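Local structure of putative tRNA (Adenine(37)-N6)-methyltransferase (Pseudomonas aeruginosa, 7BTU) at the interface of chains A and B. The protein is a putative S-adenosylmethionine-dependent methyltransferase of the TrmO family that probably methylates N6 of threonylcarbamoyladenosine at position 37 of tRNA. Coordinates in Å, arbitrary orientation; residue numbers count along the deposited sequence, not the author numbering. Chains: chain A/B, Putative tRNA (Adenine(37)-N6)-methyltransferase.

Contact 1: the interface of chains A and B. Residues chain A 94-95; chain B 52-56, 138.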
ATOM      1  N   PHE A  94      -5.422  10.122 -10.412  1.00 21.63           N
ATOM      2  CA  PHE A  94      -4.979   8.748 -10.198  1.00 20.79           C
ATOM      3  C   PHE A  94      -3.524   8.503 -10.612  1.00 26.66           C
ATOM      4  O   PHE A  94      -2.974   7.417 -10.351  1.00 21.38           O
ATOM      5  CB  PHE A  94      -5.955   7.826 -10.948  1.00 20.40           C
ATOM      6  CG  PHE A  94      -7.351   7.882 -10.404  1.00 21.98           C
ATOM      7  CD1 PHE A  94      -7.563   7.781  -9.057  1.00 18.94           C
ATOM      8  CD2 PHE A  94      -8.431   8.069 -11.240  1.00 20.76           C
ATOM      9  CE1 PHE A  94      -8.869   7.810  -8.531  1.00 22.66           C
ATOM     10  CE2 PHE A  94      -9.720   8.126 -10.732  1.00 25.05           C
ATOM     11  CZ  PHE A  94      -9.938   7.988  -9.369  1.00 20.92           C
ATOM     12  N   ALA A  95      -2.893   9.470 -11.262  1.00 23.03           N
ATOM     13  CA  ALA A  95      -1.477   9.410 -11.571  1.00 24.23           C
ATOM     14  C   ALA A  95      -0.618  10.100 -10.514  1.00 24.68           C
ATOM     15  O   ALA A  95       0.577  10.333 -10.759  1.00 26.76           O
ATOM     16  CB  ALA A  95      -1.202  10.045 -12.942  1.00 25.97           C
TER
ATOM     17  N   ALA B  52      -8.569  11.874 -15.728  1.00 25.21           N
ATOM     18  CA  ALA B  52      -8.246  11.400 -14.386  1.00 24.63           C
ATOM     19  C   ALA B  52      -7.028  10.485 -14.372  1.00 22.53           C
ATOM     20  O   ALA B  52      -6.438  10.263 -13.303  1.00 22.33           O
ATOM     21  CB  ALA B  52      -9.455  10.671 -13.817  1.00 24.97           C
ATOM     22  N   LEU B  53      -6.644   9.969 -15.540  1.00 20.33           N
ATOM     23  CA  LEU B  53      -5.589   8.972 -15.696  1.00 18.87           C
ATOM     24  C   LEU B  53      -4.334   9.537 -16.346  1.00 22.44           C
ATOM     25  O   LEU B  53      -3.321   8.834 -16.417  1.00 23.51           O
ATOM     26  CB  LEU B  53      -6.115   7.830 -16.564  1.00 18.64           C
ATOM     27  CG  LEU B  53      -7.452   7.192 -16.125  1.00 21.32           C
ATOM     28  CD1 LEU B  53      -7.812   6.065 -17.109  1.00 22.82           C
ATOM     29  CD2 LEU B  53      -7.319   6.649 -14.749  1.00 19.91           C
ATOM     30  N   GLU B  54      -4.377  10.788 -16.820  1.00 23.46           N
ATOM     31  CA  GLU B  54      -3.241  11.367 -17.527  1.00 22.70           C
ATOM     32  C   GLU B  54      -1.988  11.341 -16.643  1.00 24.60           C
ATOM     33  O   GLU B  54      -2.021  11.795 -15.492  1.00 26.90           O
ATOM     34  CB  GLU B  54      -3.559  12.803 -17.960  1.00 25.63           C
ATOM     35  N   GLY B  55      -0.880  10.824 -17.191  1.00 24.12           N
ATOM     36  CA  GLY B  55       0.365  10.578 -16.453  1.00 23.12           C
ATOM     37  C   GLY B  55       0.636   9.106 -16.154  1.00 26.14           C
ATOM     38  O   GLY B  55       1.801   8.720 -15.930  1.00 27.32           O
ATOM     39  N   LEU B  56      -0.397   8.270 -16.171  1.00 22.72           N
ATOM     40  CA  LEU B  56      -0.228   6.833 -15.954  1.00 18.47           C
ATOM     41  C   LEU B  56       0.563   6.142 -17.056  1.00 19.21           C
ATOM     42  O   LEU B  56       1.030   5.013 -16.851  1.00 23.39           O
ATOM     43  CB  LEU B  56      -1.609   6.181 -15.777  1.00 21.97           C
ATOM     44  CG  LEU B  56      -2.153   6.447 -14.369  1.00 22.83           C
ATOM     45  CD1 LEU B  56      -3.521   5.768 -14.132  1.00 21.69           C
ATOM     46  CD2 LEU B  56      -1.158   6.090 -13.224  1.00 23.63           C
ATOM     47  N   PRO B 138      -0.083   5.588  -8.248  1.00 17.30           N
ATOM     48  CA  PRO B 138       1.130   4.955  -8.803  1.00 17.72           C
ATOM     49  C   PRO B 138       1.902   4.258  -7.712  1.00 19.00           C
ATOM     50  O   PRO B 138       2.056   4.793  -6.621  1.00 16.37           O
ATOM     51  CB  PRO B 138       1.967   6.141  -9.345  1.00 17.71           C
ATOM     52  CG  PRO B 138       1.021   7.269  -9.436  1.00 21.30           C
ATOM     53  CD  PRO B 138      -0.071   7.056  -8.381  1.00 18.37           C
TER
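A:Phe94 meets B:Ala52 with both its backbone and its ring. The backbone N of A:Phe94 donates to the backbone O of B:Ala52 at 3.1 Å, linking the short 3-10 helices 93-95 of A and 50-52 of B. Starting up the side chain, CB of A:Phe94 lies 3.4 Å from that same O of B:Ala52. With CG beside the backbone N, chi1 of -64° puts the CD2 side of the ring next to B:Ala52 and B:Leu53. CG is still near the carbonyl, and CD2 then reaches the methyl CB of B:Ala52 at 3.8 Å. CD2 also meets the branch CD2 of B:Leu53 at 3.9 Å, and further out CE2 stays beside B:Ala52 CB at 4.0 Å. The CD2/CE2 side of the ring does the touching.

A:Ala95 fits into the bend made by B residues 54-56: its CB faces the carbonyl of B:Glu54 and the CA of B:Gly55, while CD2 of B:Leu56 packs on A:Ala95 CA at 3.7 Å. From the end of B strand 132-138, the ring of B:Pro138 closes the other side, with its CG 3.4 Å from the carbonyl O of A:Ala95.

Contact 2: the interface of chains A and B. Residues chain A 140, 142; chain B 29-30, 154-157.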
ATOM      1  N   VAL A 140       5.126  -6.872   3.736  1.00 17.94           N
ATOM      2  CA  VAL A 140       5.561  -8.229   3.352  1.00 18.88           C
ATOM      3  C   VAL A 140       6.438  -8.106   2.108  1.00 19.75           C
ATOM      4  O   VAL A 140       5.906  -7.862   1.012  1.00 18.08           O
ATOM      5  CB  VAL A 140       4.354  -9.129   3.041  1.00 21.07           C
ATOM      6  CG1 VAL A 140       4.852 -10.531   2.605  1.00 21.41           C
ATOM      7  CG2 VAL A 140       3.385  -9.220   4.239  1.00 20.97           C
ATOM      8  N   TYR A 142       8.109  -9.990  -0.141  1.00 22.81           N
ATOM      9  CA  TYR A 142       7.935 -10.697  -1.402  1.00 23.44           C
ATOM     10  C   TYR A 142       6.694 -10.213  -2.140  1.00 25.69           C
ATOM     11  O   TYR A 142       6.642 -10.286  -3.362  1.00 28.79           O
ATOM     12  CB  TYR A 142       7.926 -12.229  -1.176  1.00 23.11           C
ATOM     13  CG  TYR A 142       6.664 -12.772  -0.565  1.00 28.27           C
ATOM     14  CD1 TYR A 142       5.470 -12.784  -1.280  1.00 26.75           C
ATOM     15  CD2 TYR A 142       6.651 -13.238   0.741  1.00 29.52           C
ATOM     16  CE1 TYR A 142       4.303 -13.267  -0.729  1.00 28.88           C
ATOM     17  CE2 TYR A 142       5.504 -13.730   1.302  1.00 34.09           C
ATOM     18  CZ  TYR A 142       4.330 -13.754   0.562  1.00 35.45           C
ATOM     19  OH  TYR A 142       3.179 -14.266   1.124  1.00 39.63           O
TER
ATOM     20  N   ARG B  29      -0.593 -16.699  -4.245  1.00 29.38           N
ATOM     21  CA  ARG B  29       0.053 -15.982  -3.148  1.00 33.91           C
ATOM     22  C   ARG B  29       1.063 -14.966  -3.652  1.00 31.77           C
ATOM     23  O   ARG B  29       1.345 -13.978  -2.954  1.00 30.40           O
ATOM     24  CB  ARG B  29       0.710 -16.994  -2.203  1.00 38.40           C
ATOM     25  N   GLN B  30       1.619 -15.180  -4.859  1.00 26.82           N
ATOM     26  CA  GLN B  30       2.566 -14.260  -5.481  1.00 24.92           C
ATOM     27  C   GLN B  30       2.009 -13.835  -6.834  1.00 25.90           C
ATOM     28  O   GLN B  30       2.456 -14.304  -7.903  1.00 24.30           O
ATOM     29  CB  GLN B  30       3.945 -14.886  -5.625  1.00 28.84           C
ATOM     30  CG  GLN B  30       4.634 -15.027  -4.330  1.00 32.97           C
ATOM     31  CD  GLN B  30       6.030 -15.551  -4.524  1.00 38.39           C
ATOM     32  OE1 GLN B  30       6.265 -16.765  -4.451  1.00 47.96           O
ATOM     33  NE2 GLN B  30       6.954 -14.657  -4.820  1.00 33.36           N
ATOM     34  N   ALA B 154       5.435 -13.900   7.783  1.00 36.48           N
ATOM     35  CA  ALA B 154       5.021 -14.190   6.419  1.00 40.49           C
ATOM     36  C   ALA B 154       6.036 -15.143   5.803  1.00 52.22           C
ATOM     37  O   ALA B 154       7.104 -14.721   5.345  1.00 57.57           O
ATOM     38  CB  ALA B 154       4.905 -12.915   5.598  1.00 34.34           C
ATOM     39  N   ASP B 155       5.710 -16.423   5.776  1.00 57.12           N
ATOM     40  CA  ASP B 155       6.538 -17.375   5.039  1.00 60.77           C
ATOM     41  C   ASP B 155       6.438 -17.075   3.545  1.00 57.07           C
ATOM     42  O   ASP B 155       5.333 -17.007   2.994  1.00 52.22           O
ATOM     43  CB  ASP B 155       6.107 -18.807   5.342  1.00 61.75           C
ATOM     44  N   ALA B 156       7.582 -16.823   2.904  1.00 57.94           N
ATOM     45  CA  ALA B 156       7.583 -16.682   1.458  1.00 55.44           C
ATOM     46  C   ALA B 156       7.137 -18.013   0.854  1.00 55.97           C
ATOM     47  O   ALA B 156       7.327 -19.071   1.459  1.00 57.51           O
ATOM     48  CB  ALA B 156       8.955 -16.270   0.931  1.00 55.89           C
ATOM     49  N   PRO B 157       6.475 -17.978  -0.292  1.00 52.87           N
ATOM     50  CA  PRO B 157       5.838 -19.174  -0.820  1.00 52.15           C
ATOM     51  C   PRO B 157       6.839 -20.192  -1.331  1.00 53.24           C
ATOM     52  O   PRO B 157       7.966 -19.845  -1.719  1.00 54.10           O
ATOM     53  CB  PRO B 157       4.967 -18.631  -1.956  1.00 49.37           C
ATOM     54  CG  PRO B 157       4.828 -17.166  -1.645  1.00 47.78           C
ATOM     55  CD  PRO B 157       6.137 -16.790  -1.088  1.00 49.13           C
TER
HETATM   56  O   HOH W   1       6.356 -11.960  -5.465  1.00 40.24           O
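A:Tyr142 holds its CG between the backbone N and the carbonyl carbon (chi1 75°), and this unusual setting drives the phenol out of chain A and across B:Pro157 and B:Ala156. On the same chain, A:Val140 has CG1 anti to its N (chi1 178°), which places that methyl against one face of the phenol, offset toward the rim, and also 3.8 Å from the CB of B:Ala154.

The ring is therefore sandwiched, for chain B covers the opposite face. B:Pro157 CD sits over its centre, 3.8 Å from the centroid, in a CH-pi contact, with CG of the proline alongside. On this same face B:Ala156 lies toward the CD2/CE2 rim, its CA 3.6 Å from A:Tyr142 CE2, and its methyl meets CD2. CG of B:Gln30, also on this face, lies toward the other rim, 3.9 Å from A:Tyr142 CD1. The two side chains cross at about a right angle, and the amide plane stands 67° from the ring. Covered on both faces, the ring is probably restrained from turning.

Water 1 adds a polar bridge: it is 2.7 Å from the backbone O of A:Tyr142 and 2.8 Å from the amide NE2 of B:Gln30.

In the fold, A:Tyr142 belongs to the short helix 141-144, which follows strand 132-138, and it docks between two irregular stretches of chain B, residues 29-30 and 154-157.

Contact 3: the interface of chains A and B. Residues chain A 65, 105, 107, 134; chain B 11, 65, 105, 134.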
ATOM      1  N   LEU A  65      -3.220   2.595   6.721  1.00 15.41           N
ATOM      2  CA  LEU A  65      -4.252   3.276   5.953  1.00 13.94           C
ATOM      3  C   LEU A  65      -4.834   4.366   6.845  1.00 15.17           C
ATOM      4  O   LEU A  65      -5.082   4.131   8.030  1.00 16.75           O
ATOM      5  CB  LEU A  65      -5.385   2.354   5.515  1.00 14.71           C
ATOM      6  CG  LEU A  65      -4.885   1.176   4.640  1.00 18.14           C
ATOM      7  CD1 LEU A  65      -6.103   0.367   4.211  1.00 19.62           C
ATOM      8  CD2 LEU A  65      -4.087   1.590   3.370  1.00 22.99           C
ATOM      9  N   ILE A 105      -8.681   8.551   1.472  1.00 15.48           N
ATOM     10  CA  ILE A 105      -7.888   7.541   2.189  1.00 14.43           C
ATOM     11  C   ILE A 105      -6.471   7.532   1.649  1.00 18.81           C
ATOM     12  O   ILE A 105      -6.262   7.391   0.437  1.00 23.96           O
ATOM     13  CB  ILE A 105      -8.525   6.150   2.072  1.00 15.31           C
ATOM     14  CG1 ILE A 105      -9.843   6.214   2.819  1.00 23.28           C
ATOM     15  CG2 ILE A 105      -7.613   5.072   2.756  1.00 13.79           C
ATOM     16  CD1 ILE A 105     -10.739   4.981   2.642  1.00 28.06           C
ATOM     17  N   GLN A 107      -2.307   5.903   2.193  1.00 15.01           N
ATOM     18  CA  GLN A 107      -1.569   4.711   2.529  1.00 15.61           C
ATOM     19  C   GLN A 107      -0.101   5.102   2.680  1.00 18.56           C
ATOM     20  O   GLN A 107       0.462   5.759   1.794  1.00 17.34           O
ATOM     21  CB  GLN A 107      -1.797   3.679   1.382  1.00 18.18           C
ATOM     22  CG  GLN A 107      -0.910   2.482   1.442  1.00 23.92           C
ATOM     23  CD  GLN A 107      -1.048   1.578   0.218  1.00 31.05           C
ATOM     24  OE1 GLN A 107      -1.949   1.758  -0.624  1.00 36.59           O
ATOM     25  NE2 GLN A 107      -0.153   0.591   0.117  1.00 27.75           N
ATOM     26  N   LEU A 134      -7.107   4.004   9.927  1.00 14.96           N
ATOM     27  CA  LEU A 134      -8.148   3.024   9.660  1.00 16.57           C
ATOM     28  C   LEU A 134      -7.667   1.588   9.766  1.00 16.86           C
ATOM     29  O   LEU A 134      -8.473   0.695  10.050  1.00 18.58           O
ATOM     30  CB  LEU A 134      -8.700   3.216   8.237  1.00 16.32           C
ATOM     31  CG  LEU A 134      -9.211   4.627   7.959  1.00 17.79           C
ATOM     32  CD1 LEU A 134      -9.765   4.635   6.561  1.00 18.94           C
ATOM     33  CD2 LEU A 134     -10.336   4.919   8.952  1.00 15.95           C
TER
ATOM     34  N   VAL B  11     -17.221   6.148   2.237  1.00 19.00           N
ATOM     35  CA  VAL B  11     -16.505   5.988   0.972  1.00 21.73           C
ATOM     36  C   VAL B  11     -17.434   5.300  -0.024  1.00 22.54           C
ATOM     37  O   VAL B  11     -18.380   4.586   0.350  1.00 22.45           O
ATOM     38  CB  VAL B  11     -15.173   5.199   1.139  1.00 20.20           C
ATOM     39  CG1 VAL B  11     -14.256   5.947   2.125  1.00 22.84           C
ATOM     40  CG2 VAL B  11     -15.442   3.763   1.596  1.00 16.80           C
ATOM     41  N   LEU B  65      -6.679   0.443  -3.658  1.00 13.21           N
ATOM     42  CA  LEU B  65      -7.373   0.224  -2.396  1.00 13.45           C
ATOM     43  C   LEU B  65      -8.769  -0.249  -2.760  1.00 18.05           C
ATOM     44  O   LEU B  65      -9.414   0.314  -3.671  1.00 17.95           O
ATOM     45  CB  LEU B  65      -7.502   1.516  -1.543  1.00 14.39           C
ATOM     46  CG  LEU B  65      -6.165   2.125  -1.166  1.00 19.82           C
ATOM     47  CD1 LEU B  65      -6.307   3.443  -0.403  1.00 19.75           C
ATOM     48  CD2 LEU B  65      -5.281   1.136  -0.379  1.00 15.72           C
ATOM     49  N   ILE B 105     -10.902  -2.759   4.311  1.00 14.24           N
ATOM     50  CA  ILE B 105     -10.188  -2.225   3.148  1.00 13.08           C
ATOM     51  C   ILE B 105      -8.918  -3.028   2.904  1.00 18.67           C
ATOM     52  O   ILE B 105      -8.176  -3.301   3.842  1.00 17.60           O
ATOM     53  CB  ILE B 105      -9.834  -0.739   3.351  1.00 14.11           C
ATOM     54  CG1 ILE B 105     -11.101   0.078   3.508  1.00 18.15           C
ATOM     55  CG2 ILE B 105      -9.068  -0.181   2.095  1.00 17.47           C
ATOM     56  CD1 ILE B 105     -10.810   1.390   4.054  1.00 25.69           C
ATOM     57  N   LEU B 134     -11.675   1.596  -4.352  1.00 15.30           N
ATOM     58  CA  LEU B 134     -11.780   2.947  -3.782  1.00 13.85           C
ATOM     59  C   LEU B 134     -10.759   3.933  -4.293  1.00 14.91           C
ATOM     60  O   LEU B 134     -11.007   5.165  -4.198  1.00 18.49           O
ATOM     61  CB  LEU B 134     -11.617   2.927  -2.249  1.00 14.40           C
ATOM     62  CG  LEU B 134     -12.492   1.905  -1.540  1.00 17.09           C
ATOM     63  CD1 LEU B 134     -12.143   1.849  -0.039  1.00 15.64           C
ATOM     64  CD2 LEU B 134     -13.989   2.320  -1.784  1.00 18.15           C
TER
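A:Ile105 and B:Ile105 point at each other tip to tip, their CD1 methyls 3.9 Å apart. Each residue meets its own copy here, as does Leu65, and that places the local two-fold axis close by. The leucines behave differently: A:Leu65 and B:Leu65 run antiparallel alongside one another and touch through their CD2 branches at 4.0 Å.

Between these two like pairs run the mixed ones. A:Leu65 crosses B:Ile105 obliquely, CD1 landing 3.7 Å from the branch methyl CG2. The reciprocal pair, A:Ile105 CG2 and B:Leu65 CD1, is equivalent at 3.8 Å. Both isoleucines keep CG2 anti to the backbone N, with CG1 beside it (chi1 -66° in A:Ile105, -62° in B:Ile105). This splits the work: CG2 is offered to the partner's leucine, and CD1 to the partner's isoleucine.

At the rim, B:Val11 comes in at about a right angle to A:Ile105, with CG1 3.7 Å from CD1. On the other side the amide oxygen OE1 of A:Gln107, at the end of an extended chain, lies 3.4 Å from B:Leu65 CD2, a polar group laid against the aliphatic cluster. A:Leu134 and B:Leu134 back the isoleucines from slightly farther away.

The cluster is built from strands 61-67, 105-116 and 132-138 of both chains, whose side chains meet near the two-fold axis at the middle of the interface.

Contact 4: the interface of chains A and B. Residues chain A 7-8, 103; chain B 11-13, 16, 67.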
ATOM      1  N   MET A   7     -23.132   2.422  -4.085  1.00 41.52           N
ATOM      2  CA  MET A   7     -22.833   1.786  -2.810  1.00 38.19           C
ATOM      3  C   MET A   7     -22.068   2.734  -1.889  1.00 32.26           C
ATOM      4  O   MET A   7     -21.210   3.500  -2.337  1.00 25.83           O
ATOM      5  CB  MET A   7     -22.009   0.515  -3.079  1.00 43.33           C
ATOM      6  CG  MET A   7     -21.428  -0.199  -1.867  1.00 49.63           C
ATOM      7  SD  MET A   7     -19.890  -1.091  -2.236  1.00 55.12           S
ATOM      8  CE  MET A   7     -20.400  -2.222  -3.520  1.00 55.73           C
ATOM      9  N   THR A   8     -22.368   2.678  -0.596  1.00 29.75           N
ATOM     10  CA  THR A   8     -21.599   3.415   0.411  1.00 30.16           C
ATOM     11  C   THR A   8     -21.120   2.430   1.465  1.00 26.04           C
ATOM     12  O   THR A   8     -21.711   1.358   1.643  1.00 30.58           O
ATOM     13  CB  THR A   8     -22.435   4.501   1.093  1.00 32.48           C
ATOM     14  OG1 THR A   8     -23.646   3.894   1.599  1.00 35.76           O
ATOM     15  CG2 THR A   8     -22.795   5.578   0.086  1.00 35.10           C
ATOM     16  N   ASN A 103     -11.713   9.362  -2.306  1.00 19.93           N
ATOM     17  CA  ASN A 103     -12.292   8.807  -1.091  1.00 20.26           C
ATOM     18  C   ASN A 103     -11.575   9.220   0.179  1.00 21.08           C
ATOM     19  O   ASN A 103     -11.935   8.736   1.257  1.00 21.62           O
ATOM     20  CB  ASN A 103     -12.328   7.284  -1.220  1.00 19.35           C
ATOM     21  CG  ASN A 103     -13.605   6.849  -1.908  1.00 19.83           C
ATOM     22  OD1 ASN A 103     -14.698   7.231  -1.468  1.00 20.25           O
ATOM     23  ND2 ASN A 103     -13.481   6.118  -3.042  1.00 18.64           N
TER
ATOM     24  N   VAL B  11     -17.221   6.148   2.237  1.00 19.00           N
ATOM     25  CA  VAL B  11     -16.505   5.988   0.972  1.00 21.73           C
ATOM     26  C   VAL B  11     -17.434   5.300  -0.024  1.00 22.54           C
ATOM     27  O   VAL B  11     -18.380   4.586   0.350  1.00 22.45           O
ATOM     28  CB  VAL B  11     -15.173   5.199   1.139  1.00 20.20           C
ATOM     29  CG1 VAL B  11     -14.256   5.947   2.125  1.00 22.84           C
ATOM     30  CG2 VAL B  11     -15.442   3.763   1.596  1.00 16.80           C
ATOM     31  N   SER B  12     -17.135   5.490  -1.309  1.00 16.92           N
ATOM     32  CA  SER B  12     -17.899   4.857  -2.389  1.00 19.04           C
ATOM     33  C   SER B  12     -16.952   4.401  -3.488  1.00 20.26           C
ATOM     34  O   SER B  12     -15.948   5.073  -3.748  1.00 21.50           O
ATOM     35  CB  SER B  12     -18.899   5.850  -3.015  1.00 24.22           C
ATOM     36  OG  SER B  12     -20.063   5.941  -2.258  1.00 30.04           O
ATOM     37  N   PRO B  13     -17.241   3.287  -4.157  1.00 19.58           N
ATOM     38  CA  PRO B  13     -16.288   2.797  -5.166  1.00 18.69           C
ATOM     39  C   PRO B  13     -16.153   3.814  -6.283  1.00 17.88           C
ATOM     40  O   PRO B  13     -17.139   4.414  -6.703  1.00 17.98           O
ATOM     41  CB  PRO B  13     -16.918   1.497  -5.690  1.00 19.56           C
ATOM     42  CG  PRO B  13     -18.093   1.166  -4.738  1.00 25.17           C
ATOM     43  CD  PRO B  13     -18.434   2.436  -3.978  1.00 19.15           C
ATOM     44  N   TYR B  16     -15.212  -0.905 -10.460  1.00 16.12           N
ATOM     45  CA  TYR B  16     -15.351  -2.308 -10.083  1.00 15.47           C
ATOM     46  C   TYR B  16     -14.393  -3.130 -10.932  1.00 14.94           C
ATOM     47  O   TYR B  16     -14.183  -2.818 -12.114  1.00 19.59           O
ATOM     48  CB  TYR B  16     -16.786  -2.821 -10.287  1.00 18.37           C
ATOM     49  CG  TYR B  16     -17.737  -2.276  -9.242  1.00 23.04           C
ATOM     50  CD1 TYR B  16     -17.945  -2.951  -8.036  1.00 23.61           C
ATOM     51  CD2 TYR B  16     -18.449  -1.096  -9.470  1.00 22.03           C
ATOM     52  CE1 TYR B  16     -18.871  -2.456  -7.067  1.00 22.85           C
ATOM     53  CE2 TYR B  16     -19.332  -0.596  -8.523  1.00 24.34           C
ATOM     54  CZ  TYR B  16     -19.541  -1.255  -7.326  1.00 26.54           C
ATOM     55  OH  TYR B  16     -20.443  -0.710  -6.403  1.00 26.96           O
ATOM     56  N   LEU B  67     -12.447  -2.794  -1.346  1.00 16.82           N
ATOM     57  CA  LEU B  67     -13.270  -3.269  -0.249  1.00 19.77           C
ATOM     58  C   LEU B  67     -13.288  -4.784  -0.264  1.00 23.15           C
ATOM     59  O   LEU B  67     -13.541  -5.367  -1.326  1.00 19.58           O
ATOM     60  CB  LEU B  67     -14.692  -2.751  -0.393  1.00 17.37           C
ATOM     61  CG  LEU B  67     -14.892  -1.246  -0.125  1.00 21.64           C
ATOM     62  CD1 LEU B  67     -16.321  -0.862  -0.331  1.00 26.27           C
ATOM     63  CD2 LEU B  67     -14.459  -0.930   1.295  1.00 26.02           C
TER
HETATM   64  O   HOH W   2     -21.932   1.232  -6.612  1.00 30.57           O
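A:Asn103 and B:Ser12 exchange a pair of hydrogen bonds, the side-chain amide reading the serine backbone. The N of B:Ser12 donates to OD1 of A:Asn103 at 3.0 Å, tilted 32° from the carbonyl plane. ND2 returns a bond to the O of B:Ser12 at 2.8 Å, with that oxygen close to the amide plane. Gripped at both its oxygen and its nitrogen, the amide is fixed in rotation. A further bond, less certain because A:Met7 is poorly ordered, runs from the hydroxyl OG of B:Ser12 to the A:Met7 backbone O at 2.7 Å; chi1 of -82° turns OG toward chain A.

Water 2, itself in the plane of the B:Tyr16 ring at its edge, appears to link the phenol OH to the N of A:Met7, 3.0 Å from the water.

Apolar contacts of the A:Met7 side chain are equally tentative: SD is modelled 3.8 Å from B:Pro13 CG and near B:Leu67 CD1, and CE at the edge of the B:Tyr16 ring. Better defined, CG of A:Asn103 packs 3.8 Å from B:Val11 CB.

The site ties the N-terminal segment and the loop before strand 105-116 of one chain to residues 11-13 of the other, and would help hold the chains together if this pairing exists in solution.

Contact 3 lies at the middle of the interface, with contact 4 about 10 Å away between C-alpha centres; the two share B:Val11, and strand 61-67 of chain B serves both. Contact 1 is about 18 Å from contact 3 and 19 Å from contact 4. Contact 2 lies at the far side, 22 Å from contact 3 and 29 Å from contact 1. Strand 132-138 supplies residues to contacts 1 and 3, and its continuation leads into contact 2. Since every contact recurs with the chains exchanged, an apolar core is flanked by outer contacts, consistent with a stable homodimer, although the structure alone does not prove it.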